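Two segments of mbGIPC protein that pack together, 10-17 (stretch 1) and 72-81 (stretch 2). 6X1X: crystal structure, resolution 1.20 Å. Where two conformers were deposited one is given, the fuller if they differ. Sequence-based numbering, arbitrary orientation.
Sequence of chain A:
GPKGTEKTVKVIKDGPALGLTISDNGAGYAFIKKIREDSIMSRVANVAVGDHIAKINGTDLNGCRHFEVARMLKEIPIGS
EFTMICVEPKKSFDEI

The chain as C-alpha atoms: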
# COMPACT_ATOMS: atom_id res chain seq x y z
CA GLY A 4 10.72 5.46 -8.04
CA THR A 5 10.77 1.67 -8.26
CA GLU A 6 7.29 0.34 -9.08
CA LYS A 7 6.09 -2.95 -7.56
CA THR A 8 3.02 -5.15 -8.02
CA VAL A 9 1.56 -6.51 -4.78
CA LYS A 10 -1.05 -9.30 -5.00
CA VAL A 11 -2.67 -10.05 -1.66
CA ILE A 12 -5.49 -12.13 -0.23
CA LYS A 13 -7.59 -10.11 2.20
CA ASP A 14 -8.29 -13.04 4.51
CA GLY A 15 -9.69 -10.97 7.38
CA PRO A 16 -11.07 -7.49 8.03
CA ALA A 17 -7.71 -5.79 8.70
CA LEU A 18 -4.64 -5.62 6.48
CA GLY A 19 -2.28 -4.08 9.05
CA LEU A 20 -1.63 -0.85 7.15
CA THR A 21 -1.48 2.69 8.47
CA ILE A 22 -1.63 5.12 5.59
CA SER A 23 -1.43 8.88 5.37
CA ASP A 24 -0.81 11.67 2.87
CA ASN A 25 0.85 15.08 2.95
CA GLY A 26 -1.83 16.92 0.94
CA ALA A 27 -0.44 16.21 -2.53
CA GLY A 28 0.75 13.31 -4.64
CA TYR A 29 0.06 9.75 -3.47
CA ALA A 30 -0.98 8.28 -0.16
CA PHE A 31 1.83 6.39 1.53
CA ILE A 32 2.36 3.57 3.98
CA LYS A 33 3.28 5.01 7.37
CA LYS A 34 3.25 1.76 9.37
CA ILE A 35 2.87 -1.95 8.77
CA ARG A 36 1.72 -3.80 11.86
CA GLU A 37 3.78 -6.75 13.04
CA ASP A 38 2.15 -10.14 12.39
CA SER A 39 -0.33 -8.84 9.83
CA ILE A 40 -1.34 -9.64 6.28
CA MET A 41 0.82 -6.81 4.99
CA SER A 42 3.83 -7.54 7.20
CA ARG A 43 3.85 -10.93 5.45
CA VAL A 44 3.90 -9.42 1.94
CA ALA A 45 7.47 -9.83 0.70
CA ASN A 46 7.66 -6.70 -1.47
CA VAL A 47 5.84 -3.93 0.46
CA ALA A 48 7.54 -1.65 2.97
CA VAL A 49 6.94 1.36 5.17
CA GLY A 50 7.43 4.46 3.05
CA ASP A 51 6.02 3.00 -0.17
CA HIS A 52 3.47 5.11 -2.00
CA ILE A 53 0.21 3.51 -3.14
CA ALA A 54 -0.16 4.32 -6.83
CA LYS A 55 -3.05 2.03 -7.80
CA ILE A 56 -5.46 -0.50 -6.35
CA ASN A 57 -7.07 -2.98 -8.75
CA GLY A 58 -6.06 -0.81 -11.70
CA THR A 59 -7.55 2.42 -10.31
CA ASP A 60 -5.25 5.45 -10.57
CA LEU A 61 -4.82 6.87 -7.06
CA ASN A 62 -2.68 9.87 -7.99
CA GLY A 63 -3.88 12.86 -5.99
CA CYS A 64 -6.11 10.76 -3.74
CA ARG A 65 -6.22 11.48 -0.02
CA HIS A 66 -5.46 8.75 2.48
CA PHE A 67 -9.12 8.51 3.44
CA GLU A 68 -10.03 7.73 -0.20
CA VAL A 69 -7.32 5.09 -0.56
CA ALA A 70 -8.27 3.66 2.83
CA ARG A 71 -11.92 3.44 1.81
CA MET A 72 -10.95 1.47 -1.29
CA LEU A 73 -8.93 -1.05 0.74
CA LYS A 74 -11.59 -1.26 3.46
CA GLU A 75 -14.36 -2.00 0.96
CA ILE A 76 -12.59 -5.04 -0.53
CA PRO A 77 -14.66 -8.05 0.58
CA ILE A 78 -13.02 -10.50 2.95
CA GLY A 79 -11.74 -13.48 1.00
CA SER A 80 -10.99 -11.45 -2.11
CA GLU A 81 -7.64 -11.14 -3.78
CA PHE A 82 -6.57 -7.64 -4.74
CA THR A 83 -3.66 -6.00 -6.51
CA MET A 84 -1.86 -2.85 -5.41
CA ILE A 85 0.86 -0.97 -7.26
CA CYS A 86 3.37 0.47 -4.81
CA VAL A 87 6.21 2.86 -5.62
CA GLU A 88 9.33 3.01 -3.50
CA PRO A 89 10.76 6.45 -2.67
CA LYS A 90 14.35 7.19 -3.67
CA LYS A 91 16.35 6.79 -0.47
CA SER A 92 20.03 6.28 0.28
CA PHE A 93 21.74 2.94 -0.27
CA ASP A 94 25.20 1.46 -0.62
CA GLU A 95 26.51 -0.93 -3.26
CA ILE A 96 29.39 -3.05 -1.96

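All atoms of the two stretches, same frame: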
# COMPACT_ATOMS: atom_id res chain seq x y z
N LYS A 10 0.19 -8.53 -4.86
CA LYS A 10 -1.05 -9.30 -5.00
C LYS A 10 -1.29 -10.05 -3.71
O LYS A 10 -0.47 -10.88 -3.31
CB LYS A 10 -0.98 -10.27 -6.18
CG LYS A 10 -2.31 -10.93 -6.47
CD LYS A 10 -2.40 -11.41 -7.91
CE LYS A 10 -2.40 -12.93 -8.00
NZ LYS A 10 -2.78 -13.42 -9.36
N VAL A 11 -2.43 -9.77 -3.07
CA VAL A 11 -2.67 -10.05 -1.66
C VAL A 11 -4.05 -10.66 -1.52
O VAL A 11 -4.99 -10.24 -2.19
CB VAL A 11 -2.60 -8.74 -0.83
CG1 VAL A 11 -2.89 -9.01 0.62
CG2 VAL A 11 -1.26 -8.11 -0.96
N ILE A 12 -4.18 -11.62 -0.61
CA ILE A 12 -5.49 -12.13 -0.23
C ILE A 12 -5.92 -11.45 1.05
O ILE A 12 -5.23 -11.52 2.07
CB ILE A 12 -5.47 -13.66 -0.06
CG1 ILE A 12 -5.21 -14.31 -1.42
CG2 ILE A 12 -6.79 -14.13 0.51
CD1 ILE A 12 -5.29 -15.82 -1.40
N LYS A 13 -7.08 -10.78 1.02
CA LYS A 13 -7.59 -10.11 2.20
C LYS A 13 -8.38 -11.14 3.00
O LYS A 13 -9.60 -11.26 2.87
CB LYS A 13 -8.45 -8.92 1.80
CG LYS A 13 -8.92 -8.10 2.98
CD LYS A 13 -9.71 -6.88 2.54
CE LYS A 13 -10.28 -6.14 3.73
NZ LYS A 13 -11.17 -5.02 3.34
N ASP A 14 -7.67 -11.89 3.85
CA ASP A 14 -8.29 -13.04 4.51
C ASP A 14 -9.06 -12.68 5.76
O ASP A 14 -9.74 -13.55 6.32
CB ASP A 14 -7.24 -14.11 4.84
CG ASP A 14 -6.25 -13.65 5.89
OD1 ASP A 14 -6.62 -13.56 7.08
OD2 ASP A 14 -5.07 -13.41 5.55
N GLY A 15 -8.97 -11.44 6.22
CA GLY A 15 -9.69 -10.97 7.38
C GLY A 15 -9.96 -9.49 7.20
O GLY A 15 -9.59 -8.89 6.20
N PRO A 16 -10.60 -8.87 8.20
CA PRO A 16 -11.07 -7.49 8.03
C PRO A 16 -9.99 -6.44 8.09
O PRO A 16 -10.27 -5.28 7.76
CB PRO A 16 -12.05 -7.33 9.20
CG PRO A 16 -11.56 -8.28 10.23
CD PRO A 16 -11.08 -9.47 9.45
N ALA A 17 -8.76 -6.78 8.49
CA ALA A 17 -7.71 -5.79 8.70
C ALA A 17 -6.44 -6.22 7.99
O ALA A 17 -5.97 -7.36 8.16
CB ALA A 17 -7.42 -5.63 10.19
N MET A 72 -11.03 2.48 -0.25
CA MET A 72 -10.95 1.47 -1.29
C MET A 72 -10.44 0.14 -0.75
O MET A 72 -10.94 -0.93 -1.12
CB MET A 72 -10.08 1.99 -2.43
CG MET A 72 -10.10 1.10 -3.66
SD MET A 72 -9.52 1.93 -5.15
CE MET A 72 -10.92 3.01 -5.46
N LEU A 73 -9.44 0.18 0.14
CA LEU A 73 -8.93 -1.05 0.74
C LEU A 73 -9.94 -1.65 1.71
O LEU A 73 -10.11 -2.88 1.76
CB LEU A 73 -7.62 -0.75 1.47
CG LEU A 73 -6.45 -0.40 0.56
CD1 LEU A 73 -5.29 0.13 1.38
CD2 LEU A 73 -6.02 -1.60 -0.25
N LYS A 74 -10.62 -0.80 2.48
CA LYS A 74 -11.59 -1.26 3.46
C LYS A 74 -12.76 -1.96 2.79
O LYS A 74 -13.27 -2.96 3.31
CB LYS A 74 -12.08 -0.04 4.24
CG LYS A 74 -13.11 -0.33 5.32
CD LYS A 74 -13.52 0.95 6.04
CE LYS A 74 -12.35 1.62 6.71
NZ LYS A 74 -12.76 2.90 7.37
N GLU A 75 -13.19 -1.46 1.63
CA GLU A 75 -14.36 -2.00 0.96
C GLU A 75 -14.13 -3.37 0.34
O GLU A 75 -15.10 -4.10 0.10
CB GLU A 75 -14.88 -1.02 -0.09
CG GLU A 75 -15.57 0.16 0.56
CD GLU A 75 -15.95 1.29 -0.39
OE1 GLU A 75 -15.66 1.23 -1.61
OE2 GLU A 75 -16.54 2.27 0.10
N ILE A 76 -12.88 -3.74 0.07
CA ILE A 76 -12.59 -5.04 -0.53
C ILE A 76 -13.20 -6.14 0.32
O ILE A 76 -12.94 -6.20 1.53
CB ILE A 76 -11.08 -5.26 -0.69
CG1 ILE A 76 -10.50 -4.24 -1.67
CG2 ILE A 76 -10.78 -6.70 -1.12
CD1 ILE A 76 -9.00 -4.18 -1.69
N PRO A 77 -14.04 -7.01 -0.24
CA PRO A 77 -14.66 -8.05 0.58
C PRO A 77 -13.64 -9.04 1.12
O PRO A 77 -12.66 -9.39 0.45
CB PRO A 77 -15.64 -8.74 -0.38
CG PRO A 77 -15.92 -7.70 -1.44
CD PRO A 77 -14.61 -6.97 -1.60
N ILE A 78 -13.87 -9.48 2.36
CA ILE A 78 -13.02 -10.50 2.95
C ILE A 78 -13.06 -11.75 2.09
O ILE A 78 -14.13 -12.17 1.62
CB ILE A 78 -13.47 -10.76 4.40
CG1 ILE A 78 -13.23 -9.51 5.25
CG2 ILE A 78 -12.74 -11.96 4.97
CD1 ILE A 78 -13.86 -9.59 6.61
N GLY A 79 -11.89 -12.33 1.86
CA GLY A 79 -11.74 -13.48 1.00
C GLY A 79 -11.32 -13.14 -0.41
O GLY A 79 -10.95 -14.05 -1.17
N SER A 80 -11.35 -11.87 -0.77
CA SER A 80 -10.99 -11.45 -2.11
C SER A 80 -9.49 -11.26 -2.23
O SER A 80 -8.82 -10.80 -1.30
CB SER A 80 -11.63 -10.10 -2.43
OG SER A 80 -13.04 -10.15 -2.31
N GLU A 81 -8.96 -11.59 -3.40
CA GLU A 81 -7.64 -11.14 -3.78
C GLU A 81 -7.74 -9.72 -4.30
O GLU A 81 -8.77 -9.29 -4.82
CB GLU A 81 -7.07 -12.03 -4.89
CG GLU A 81 -6.99 -13.51 -4.53
CD GLU A 81 -6.47 -14.36 -5.67
OE1 GLU A 81 -5.80 -13.81 -6.56
OE2 GLU A 81 -6.74 -15.58 -5.67
O HOH W 1 -5.56 -13.11 -9.72

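How do the two backbones hold each other? They run antiparallel, with Ile-12 and Glu-81 forming a non-hydrogen-bonded bridge pair whose CA atoms lie 4.3 Å apart. Beyond that pair, Lys-13 N donates to Ser-80 O at 2.9 Å, and Gly-79 N donates to Lys-13 O at 2.7 Å, both nearly linear. Two CA-H...O contacts add to the seam: Glu-81 CA lies 3.2 Å from Val-11 O, and Ile-78 CA lies 3.5 Å from Lys-13 O. The type II turn from Pro-77 to Ser-80 presents Gly-79 N to stretch 1. The phi of 96° at Gly-79 suits glycine, since a CB there would be jammed against the preceding carbonyl oxygen. Ser-80, with chi1 in m, braces the turn: its N and OG both donate to Pro-77 O, at 3.1 and 2.9 Å.

Why is the side chain of Lys-13 fully extended? All four of its chi angles are t, and this straight chain carries NZ across to the backbone oxygens of residues 73-76. Leu-73 O would look for an amide four residues on, but that residue is Pro-77, which has no N-H; the ammonium group supplies a donor. Lys-13 NZ donates to Leu-73 O at 2.9 Å and to Ile-76 O at 2.8 Å; Lys-74 O is also 2.9 Å from Lys-13 NZ. Leu-73 O otherwise receives only a weak bond within the stretch, from Ile-76 N at 3.4 Å. The aliphatic part of the lysine is used too, its CD lying 3.8 Å from Ile-76 CG2.

What meets on the sheet face shared by Ile-12 and Glu-81? Ile-12 (m, t) and Glu-81 (m, t) project to the same side, and Ile-12 CG1 packs 3.7 Å from Glu-81 CG, methylene against methylene. The glutamate's carboxylate continues toward Lys-10, whose CB starts sideways but whose end comes nearer. Glu-81 OE1 remains 4.1 Å from Lys-10 NZ, beyond a salt bridge, and a water links them: it accepts from Lys-10 NZ at 2.8 Å and donates to Glu-81 OE1 at 3.2 Å.

How does Ile-78 close the other end? Its CB points sideways, but with chi1 in m and chi2 in t the end of its side chain comes nearer to stretch 1, along the 14-16 loop. Ile-78 CG2 lies 3.7 Å from Asp-14 O, Ile-78 CG1 3.8 Å from Gly-15 C, and Ile-78 CD1 3.9 Å from Pro-16 CB, an apolar contact with the proline ring.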